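PDB 6Y1W: putative tryptophan halogenase from Xanthomonas campestris pv. campestris, which probably uses FAD to halogenate aromatic substrates, as other flavin-dependent halogenases do. Local coordinates for residues Gly28-Ala33 against Gly168-Phe173; Ala33-Ser36 against Gln42-Ile45; Lys37-Gln42 against Arg360-Phe365. All blocks are in the same frame, centred on the assembly; numbering follows the deposited sequence.

Contact 1. Residues Gly28-Ala33 against Gly168-Phe173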
loop_
_atom_site.group_PDB
_atom_site.type_symbol
_atom_site.label_atom_id
_atom_site.label_comp_id
_atom_site.label_asym_id
_atom_site.label_seq_id
_atom_site.Cartn_x
_atom_site.Cartn_y
_atom_site.Cartn_z
ATOM N N GLY A 28 -26.960 -5.393 5.521
ATOM C CA GLY A 28 -27.886 -4.998 4.468
ATOM C C GLY A 28 -28.077 -3.494 4.430
ATOM O O GLY A 28 -28.082 -2.887 3.335
ATOM N N TRP A 29 -28.233 -2.873 5.610
ATOM C CA TRP A 29 -28.530 -1.440 5.587
ATOM C C TRP A 29 -27.275 -0.606 5.412
ATOM O O TRP A 29 -27.361 0.513 4.898
ATOM C CB TRP A 29 -29.339 -1.027 6.837
ATOM C CG TRP A 29 -30.771 -1.539 6.755
ATOM C CD1 TRP A 29 -31.343 -2.511 7.526
ATOM C CD2 TRP A 29 -31.776 -1.136 5.810
ATOM N NE1 TRP A 29 -32.645 -2.713 7.136
ATOM C CE2 TRP A 29 -32.928 -1.893 6.075
ATOM C CE3 TRP A 29 -31.801 -0.207 4.770
ATOM C CZ2 TRP A 29 -34.108 -1.754 5.328
ATOM C CZ3 TRP A 29 -32.953 -0.068 4.033
ATOM C CH2 TRP A 29 -34.099 -0.844 4.312
ATOM N N MET A 30 -26.093 -1.084 5.815
ATOM C CA MET A 30 -24.884 -0.374 5.403
ATOM C C MET A 30 -24.745 -0.406 3.884
ATOM O O MET A 30 -24.343 0.588 3.271
ATOM C CB MET A 30 -23.628 -0.971 6.057
ATOM C CG MET A 30 -23.401 -0.624 7.491
ATOM S SD MET A 30 -21.962 -1.437 8.260
ATOM C CE MET A 30 -20.623 -0.597 7.406
ATOM N N ALA A 31 -25.054 -1.542 3.261
ATOM C CA ALA A 31 -24.951 -1.631 1.804
ATOM C C ALA A 31 -25.989 -0.740 1.138
ATOM O O ALA A 31 -25.685 -0.008 0.186
ATOM C CB ALA A 31 -25.132 -3.091 1.367
ATOM N N ALA A 32 -27.232 -0.799 1.629
ATOM C CA ALA A 32 -28.283 0.031 1.055
ATOM C C ALA A 32 -27.941 1.497 1.186
ATOM O O ALA A 32 -28.220 2.286 0.281
ATOM C CB ALA A 32 -29.616 -0.240 1.750
ATOM N N ALA A 33 -27.367 1.884 2.327
ATOM C CA ALA A 33 -27.082 3.294 2.573
ATOM C C ALA A 33 -26.032 3.822 1.615
ATOM O O ALA A 33 -26.216 4.878 0.992
ATOM C CB ALA A 33 -26.626 3.479 4.034
ATOM N N GLY A 168 -28.130 -2.587 16.514
ATOM C CA GLY A 168 -29.502 -2.576 16.035
ATOM C C GLY A 168 -29.973 -1.162 15.774
ATOM O O GLY A 168 -30.644 -0.907 14.772
ATOM N N LEU A 169 -29.639 -0.234 16.682
ATOM C CA LEU A 169 -29.970 1.165 16.451
ATOM C C LEU A 169 -29.218 1.708 15.250
ATOM O O LEU A 169 -29.748 2.541 14.519
ATOM C CB LEU A 169 -29.642 2.019 17.682
ATOM C CG LEU A 169 -30.534 1.731 18.896
ATOM C CD1 LEU A 169 -30.076 2.494 20.101
ATOM C CD2 LEU A 169 -31.997 2.051 18.545
ATOM N N TYR A 170 -27.983 1.264 15.034
ATOM C CA TYR A 170 -27.225 1.733 13.875
ATOM C C TYR A 170 -27.898 1.282 12.574
ATOM O O TYR A 170 -28.082 2.081 11.634
ATOM C CB TYR A 170 -25.771 1.227 13.969
ATOM C CG TYR A 170 -24.842 1.673 12.846
ATOM C CD1 TYR A 170 -24.823 2.991 12.415
ATOM C CD2 TYR A 170 -24.013 0.755 12.187
ATOM C CE1 TYR A 170 -23.969 3.423 11.401
ATOM C CE2 TYR A 170 -23.147 1.168 11.173
ATOM C CZ TYR A 170 -23.134 2.502 10.797
ATOM O OH TYR A 170 -22.295 2.907 9.782
ATOM N N ALA A 171 -28.299 0.004 12.505
ATOM C CA ALA A 171 -29.028 -0.468 11.328
ATOM C C ALA A 171 -30.315 0.319 11.099
ATOM O O ALA A 171 -30.689 0.563 9.950
ATOM C CB ALA A 171 -29.336 -1.975 11.456
ATOM N N ARG A 172 -31.040 0.675 12.173
ATOM C CA ARG A 172 -32.276 1.434 12.000
ATOM C C ARG A 172 -31.982 2.846 11.500
ATOM O O ARG A 172 -32.711 3.362 10.636
ATOM C CB ARG A 172 -33.065 1.472 13.316
ATOM C CG ARG A 172 -34.500 2.013 13.158
ATOM C CD ARG A 172 -35.362 1.002 12.378
ATOM N NE ARG A 172 -36.671 1.536 11.982
ATOM C CZ ARG A 172 -36.857 2.429 11.015
ATOM N NH1 ARG A 172 -35.816 2.895 10.350
ATOM N NH2 ARG A 172 -38.080 2.857 10.714
ATOM N N PHE A 173 -30.892 3.451 11.987
ATOM C CA PHE A 173 -30.446 4.761 11.517
ATOM C C PHE A 173 -30.105 4.706 10.034
ATOM O O PHE A 173 -30.526 5.572 9.253
ATOM C CB PHE A 173 -29.243 5.210 12.369
ATOM C CG PHE A 173 -28.619 6.493 11.942
ATOM C CD1 PHE A 173 -29.050 7.712 12.483
ATOM C CD2 PHE A 173 -27.556 6.501 11.072
ATOM C CE1 PHE A 173 -28.423 8.916 12.097
ATOM C CE2 PHE A 173 -26.949 7.708 10.670
ATOM C CZ PHE A 173 -27.378 8.898 11.193
#

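Contact 2. Residues Ala33-Ser36 against Gln42-Ile45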
loop_
_atom_site.group_PDB
_atom_site.type_symbol
_atom_site.label_atom_id
_atom_site.label_comp_id
_atom_site.label_asym_id
_atom_site.label_seq_id
_atom_site.Cartn_x
_atom_site.Cartn_y
_atom_site.Cartn_z
ATOM N N ALA A 33 -27.367 1.884 2.327
ATOM C CA ALA A 33 -27.082 3.294 2.573
ATOM C C ALA A 33 -26.032 3.822 1.615
ATOM O O ALA A 33 -26.216 4.878 0.992
ATOM C CB ALA A 33 -26.626 3.479 4.034
ATOM N N ALA A 34 -24.906 3.108 1.489
ATOM C CA ALA A 34 -23.839 3.590 0.621
ATOM C C ALA A 34 -24.252 3.528 -0.847
ATOM O O ALA A 34 -23.941 4.455 -1.611
ATOM C CB ALA A 34 -22.564 2.771 0.849
ATOM N N LEU A 35 -24.917 2.435 -1.257
ATOM C CA LEU A 35 -25.296 2.295 -2.664
ATOM C C LEU A 35 -26.331 3.342 -3.053
ATOM O O LEU A 35 -26.247 3.921 -4.146
ATOM C CB LEU A 35 -25.834 0.881 -2.921
ATOM C CG LEU A 35 -26.284 0.571 -4.337
ATOM C CD1 LEU A 35 -25.037 0.684 -5.249
ATOM C CD2 LEU A 35 -26.897 -0.859 -4.395
ATOM N N SER A 36 -27.318 3.603 -2.176
ATOM C CA SER A 36 -28.364 4.555 -2.535
ATOM C C SER A 36 -27.842 5.984 -2.495
ATOM O O SER A 36 -28.216 6.804 -3.346
ATOM C CB SER A 36 -29.603 4.385 -1.637
ATOM O OG SER A 36 -29.338 4.788 -0.281
ATOM N N GLN A 42 -29.696 6.349 -10.240
ATOM C CA GLN A 42 -29.589 5.537 -11.441
ATOM C C GLN A 42 -30.027 4.110 -11.244
ATOM O O GLN A 42 -30.230 3.409 -12.235
ATOM C CB GLN A 42 -28.122 5.492 -11.932
ATOM C CG GLN A 42 -27.591 6.832 -12.242
ATOM C CD GLN A 42 -26.242 6.852 -12.932
ATOM O OE1 GLN A 42 -25.951 7.820 -13.618
ATOM N NE2 GLN A 42 -25.401 5.820 -12.731
ATOM N N LEU A 43 -30.177 3.655 -10.007
ATOM C CA LEU A 43 -30.502 2.265 -9.746
ATOM C C LEU A 43 -31.827 2.155 -9.023
ATOM O O LEU A 43 -32.185 3.019 -8.221
ATOM C CB LEU A 43 -29.420 1.600 -8.867
ATOM C CG LEU A 43 -27.991 1.594 -9.387
ATOM C CD1 LEU A 43 -27.152 1.005 -8.261
ATOM C CD2 LEU A 43 -27.884 0.730 -10.609
ATOM N N GLN A 44 -32.537 1.076 -9.283
ATOM C CA GLN A 44 -33.646 0.675 -8.431
ATOM C C GLN A 44 -33.079 -0.275 -7.388
ATOM O O GLN A 44 -32.558 -1.334 -7.741
ATOM C CB GLN A 44 -34.753 -0.008 -9.232
ATOM C CG GLN A 44 -35.928 -0.458 -8.344
ATOM C CD GLN A 44 -37.016 -1.177 -9.117
ATOM O OE1 GLN A 44 -36.945 -1.307 -10.348
ATOM N NE2 GLN A 44 -38.040 -1.643 -8.400
ATOM N N ILE A 45 -33.155 0.121 -6.124
ATOM C CA ILE A 45 -32.561 -0.653 -5.041
ATOM C C ILE A 45 -33.669 -1.143 -4.136
ATOM O O ILE A 45 -34.431 -0.330 -3.592
ATOM C CB ILE A 45 -31.548 0.173 -4.243
ATOM C CG1 ILE A 45 -30.511 0.761 -5.183
ATOM C CG2 ILE A 45 -30.885 -0.711 -3.141
ATOM C CD1 ILE A 45 -29.721 1.947 -4.609
#

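Contact 3. Residues Lys37-Gln42 against Arg360-Phe365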
loop_
_atom_site.group_PDB
_atom_site.type_symbol
_atom_site.label_atom_id
_atom_site.label_comp_id
_atom_site.label_asym_id
_atom_site.label_seq_id
_atom_site.Cartn_x
_atom_site.Cartn_y
_atom_site.Cartn_z
ATOM N N LYS A 37 -26.966 6.295 -1.533
ATOM C CA LYS A 37 -26.341 7.619 -1.487
ATOM C C LYS A 37 -25.643 7.939 -2.802
ATOM O O LYS A 37 -25.904 8.982 -3.418
ATOM C CB LYS A 37 -25.349 7.689 -0.311
ATOM C CG LYS A 37 -24.212 8.764 -0.479
ATOM C CD LYS A 37 -24.752 10.140 -0.360
ATOM C CE LYS A 37 -23.625 11.185 -0.410
ATOM N NZ LYS A 37 -24.247 12.469 -0.186
ATOM N N LEU A 38 -24.831 6.997 -3.303
ATOM C CA LEU A 38 -23.984 7.271 -4.462
ATOM C C LEU A 38 -24.727 7.095 -5.781
ATOM O O LEU A 38 -24.551 7.904 -6.694
ATOM C CB LEU A 38 -22.750 6.369 -4.439
ATOM C CG LEU A 38 -21.740 6.589 -5.552
ATOM C CD1 LEU A 38 -21.056 7.871 -5.354
ATOM C CD2 LEU A 38 -20.750 5.429 -5.574
ATOM N N LEU A 39 -25.544 6.031 -5.914
ATOM C CA LEU A 39 -26.087 5.634 -7.209
ATOM C C LEU A 39 -27.611 5.517 -7.206
ATOM O O LEU A 39 -28.177 5.014 -8.182
ATOM C CB LEU A 39 -25.455 4.298 -7.672
ATOM C CG LEU A 39 -23.959 4.394 -7.990
ATOM C CD1 LEU A 39 -23.348 3.033 -8.314
ATOM C CD2 LEU A 39 -23.766 5.340 -9.174
ATOM N N GLY A 40 -28.289 5.938 -6.129
ATOM C CA GLY A 40 -29.736 5.775 -6.058
ATOM C C GLY A 40 -30.487 6.535 -7.151
ATOM O O GLY A 40 -31.663 6.255 -7.385
ATOM N N ARG A 41 -29.853 7.521 -7.799
ATOM C CA ARG A 41 -30.558 8.194 -8.911
ATOM C C ARG A 41 -30.569 7.346 -10.167
ATOM O O ARG A 41 -31.376 7.591 -11.081
ATOM C CB ARG A 41 -29.916 9.549 -9.232
ATOM C CG ARG A 41 -30.140 10.533 -8.118
ATOM C CD ARG A 41 -29.276 11.793 -8.313
ATOM N NE ARG A 41 -29.400 12.352 -9.653
ATOM C CZ ARG A 41 -30.115 13.440 -9.925
ATOM N NH1 ARG A 41 -30.759 14.059 -8.938
ATOM N NH2 ARG A 41 -30.193 13.906 -11.171
ATOM N N GLN A 42 -29.696 6.349 -10.240
ATOM C CA GLN A 42 -29.589 5.537 -11.441
ATOM C C GLN A 42 -30.027 4.110 -11.244
ATOM O O GLN A 42 -30.230 3.409 -12.235
ATOM C CB GLN A 42 -28.122 5.492 -11.932
ATOM C CG GLN A 42 -27.591 6.832 -12.242
ATOM C CD GLN A 42 -26.242 6.852 -12.932
ATOM O OE1 GLN A 42 -25.951 7.820 -13.618
ATOM N NE2 GLN A 42 -25.401 5.820 -12.731
ATOM N N ARG A 360 -15.436 -1.424 -1.691
ATOM C CA ARG A 360 -14.766 -2.027 -2.840
ATOM C C ARG A 360 -15.741 -2.237 -3.985
ATOM O O ARG A 360 -15.386 -2.011 -5.149
ATOM C CB ARG A 360 -14.121 -3.359 -2.464
ATOM C CG ARG A 360 -13.173 -3.869 -3.556
ATOM C CD ARG A 360 -12.701 -5.279 -3.237
ATOM N NE ARG A 360 -12.132 -5.330 -1.885
ATOM C CZ ARG A 360 -12.664 -5.998 -0.866
ATOM N NH1 ARG A 360 -13.786 -6.702 -0.997
ATOM N NH2 ARG A 360 -12.049 -5.944 0.318
ATOM N N LEU A 361 -16.984 -2.646 -3.669
ATOM C CA LEU A 361 -17.998 -2.828 -4.716
ATOM C C LEU A 361 -18.287 -1.503 -5.406
ATOM O O LEU A 361 -18.420 -1.441 -6.637
ATOM C CB LEU A 361 -19.294 -3.367 -4.116
ATOM C CG LEU A 361 -20.469 -3.580 -5.100
ATOM C CD1 LEU A 361 -20.096 -4.419 -6.338
ATOM C CD2 LEU A 361 -21.660 -4.254 -4.353
ATOM N N LEU A 362 -18.454 -0.431 -4.614
ATOM C CA LEU A 362 -18.751 0.860 -5.234
ATOM C C LEU A 362 -17.577 1.336 -6.096
ATOM O O LEU A 362 -17.779 1.990 -7.138
ATOM C CB LEU A 362 -19.112 1.881 -4.148
ATOM C CG LEU A 362 -20.477 1.569 -3.531
ATOM C CD1 LEU A 362 -20.803 2.550 -2.379
ATOM C CD2 LEU A 362 -21.592 1.565 -4.578
ATOM N N GLN A 363 -16.349 1.030 -5.687
ATOM C CA GLN A 363 -15.199 1.416 -6.504
ATOM C C GLN A 363 -15.059 0.585 -7.770
ATOM O O GLN A 363 -14.313 0.989 -8.669
ATOM C CB GLN A 363 -13.913 1.327 -5.666
ATOM C CG GLN A 363 -13.868 2.435 -4.643
ATOM C CD GLN A 363 -12.677 2.360 -3.766
ATOM O OE1 GLN A 363 -12.217 1.279 -3.438
ATOM N NE2 GLN A 363 -12.198 3.512 -3.318
ATOM N N THR A 364 -15.755 -0.540 -7.877
ATOM C CA THR A 364 -15.738 -1.339 -9.101
ATOM C C THR A 364 -17.154 -1.573 -9.608
ATOM O O THR A 364 -17.458 -2.607 -10.215
ATOM C CB THR A 364 -15.013 -2.667 -8.889
ATOM O OG1 THR A 364 -14.869 -3.341 -10.152
ATOM C CG2 THR A 364 -15.788 -3.532 -7.939
ATOM N N PHE A 365 -18.042 -0.588 -9.394
ATOM C CA PHE A 365 -19.449 -0.862 -9.601
ATOM C C PHE A 365 -19.725 -1.143 -11.077
ATOM O O PHE A 365 -19.236 -0.415 -11.941
ATOM C CB PHE A 365 -20.381 0.264 -9.102
ATOM C CG PHE A 365 -21.780 -0.238 -8.907
ATOM C CD1 PHE A 365 -22.115 -0.956 -7.755
ATOM C CD2 PHE A 365 -22.704 -0.175 -9.937
ATOM C CE1 PHE A 365 -23.373 -1.509 -7.619
ATOM C CE2 PHE A 365 -23.966 -0.720 -9.778
ATOM C CZ PHE A 365 -24.290 -1.397 -8.629
#

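Contact 1. Residues Gly28-Ala33 against Gly168-Phe173
The carbonyl oxygen of Ala171 lies against three carbons of Trp29. Ala171 O is 3.7 Å from Trp29 CB, and CG and CD1 of the same residue lie slightly farther off. These are van der Waals contacts between helix 25-39 and helix 167-180. The first of these is the opening helix of a Rossmann-type nucleotide-binding fold. Gly28 belongs to its probable GxGxxG sequence, with Gly23 and Gly25. The helices come close here: the CA atoms of Trp29 and Ala171 are 5.8 Å apart. The small methyl of Ala171 suits such an approach, and its CB is 4.4 Å from Trp29 CD1. The oxygen approaches the indole obliquely. With chi1 at -72°, CG of Trp29 stands beside the backbone N, and CB, CG and CD1 all lie against that oxygen. The indole NE1 is hydrogen-bonded to Glu49, at the end of strand 44-49, which fixes the polar edge of the ring.

The other half of the contact is Met-aromatic. The side chains of Met30 and Tyr170 cross at about a right angle. Met30 SD is 5.4 Å from the centroid of the Tyr170 ring and 73° off its normal, an oblique approach. Tyr170 OH is hydrogen-bonded to His70, so the ring is held at its far end as well as at CB. Met30 also packs on Ile351, a residue predicted to bind FAD, in helix 350-363. This places the contact beside the probable cofactor site. CE2 is the ring atom of Tyr170 nearest Met30, 4.1 Å from both SD and CG of Met30.

Contact 2. Residues Ala33-Ser36 against Gln42-Ile45
The CA atoms of Ser36 and Ile45 stand 7.1 Å apart, where helix 25-39 lies against the start of strand 44-49. This is the returning half of a beta-alpha-beta crossover made by strand 18-22, helix 25-39 and strand 44-49. The unit opens the Rossmann-type fold, and its two strands are parallel neighbours in the sheet.

Three apolar side chains carry the contact. Leu35 points from the helix toward the strand and meets both Leu43 and Ile45. Its CD1 meets Leu43 CD1 at 3.7 Å, and these two side chains cross at about a right angle. Against Ile45 the approach is oblique. Leu35 CG is 3.7 Å from Ile45 CD1, while Leu35 CD2 lies 4.0 Å from both CD1 and CG1 of the isoleucine. The two methyls of Leu35 thus divide the work, CD1 toward Leu43 and CD2 toward Ile45.

Ile45 reaches with its longer branch. Chi2 of 161° extends CD1 toward the helix, to 3.6 Å from Ser36 CA and 3.8 Å from Ser36 CB. The serine hydroxyl takes no part in this contact. With chi1 at 69°, OG is hydrogen-bonded to the carbonyl oxygen of Ala32, one turn earlier in the same helix.

Ile45 is also tied into the sheet by backbone bonding with Gln184, and its side chain touches Ile21 of strand 18-22. Leu35 and Leu43 both touch Val19 of that strand.

The side chains meet through carbon alone. The helix is therefore seated on the strand by the fit of methyl groups and the burial of apolar surface, and the one nearby hydroxyl, that of Ser36, finds its partner within its own helix.

Contact 3. Residues Lys37-Gln42 against Arg360-Phe365
Leu39 and Phe365 slide past each other in opposite directions, so a leucine methyl comes to lie over the phenyl face. Leu39 CD1 is 3.6 Å above the ring plane of Phe365, displaced toward the rim. It is 3.7 Å from both CG and CD2 of Phe365. Its distance to the ring centroid is 3.9 Å, at 24° off the normal, which makes this a CH-pi contact. The phenyl is brought under the methyl by a chi1 of -161°, which sets CG opposite the backbone N.

Leu38 and Leu39 of helix 25-39, the first helix of the Rossmann-type fold, here meet Leu362 of helix 350-363 and Phe365 in the loop just beyond it. Leu38 and Leu362 join the helices tip to tip, with 4.1 Å between Leu38 CD2 and Leu362 CD2. The same Leu362 methyl lies more loosely against Leu39 CD1, at 4.4 Å.

The second subunit lies close by. Its His115 packs on Leu38 and its Trp116 on Leu362. The backbone oxygen of Leu362 is hydrogen-bonded to NE2 of His460 of that subunit.

Overall arrangement
All three contacts use helix 25-39, in sequence order. Contacts 2 and 3 are close, with centres 7 Å apart, and form one apolar cluster. Leu35 CD1 of contact 2 is 3.6 Å from both Leu362 CD2 and Phe365 CE1 of contact 3. The centre of contact 1 lies 13 Å from that of contact 2 and 16 Å from that of contact 3. Contact 1 is near the probable FAD site: the side chain of Met30 is about 4 Å from those of Thr26 and Ile351. Contact 3 lies away from the predicted FAD and substrate sites. Bound meso-2,3-butanediol is about 9 Å from the Trp29 side chain and about 14 Å from that of Ile45.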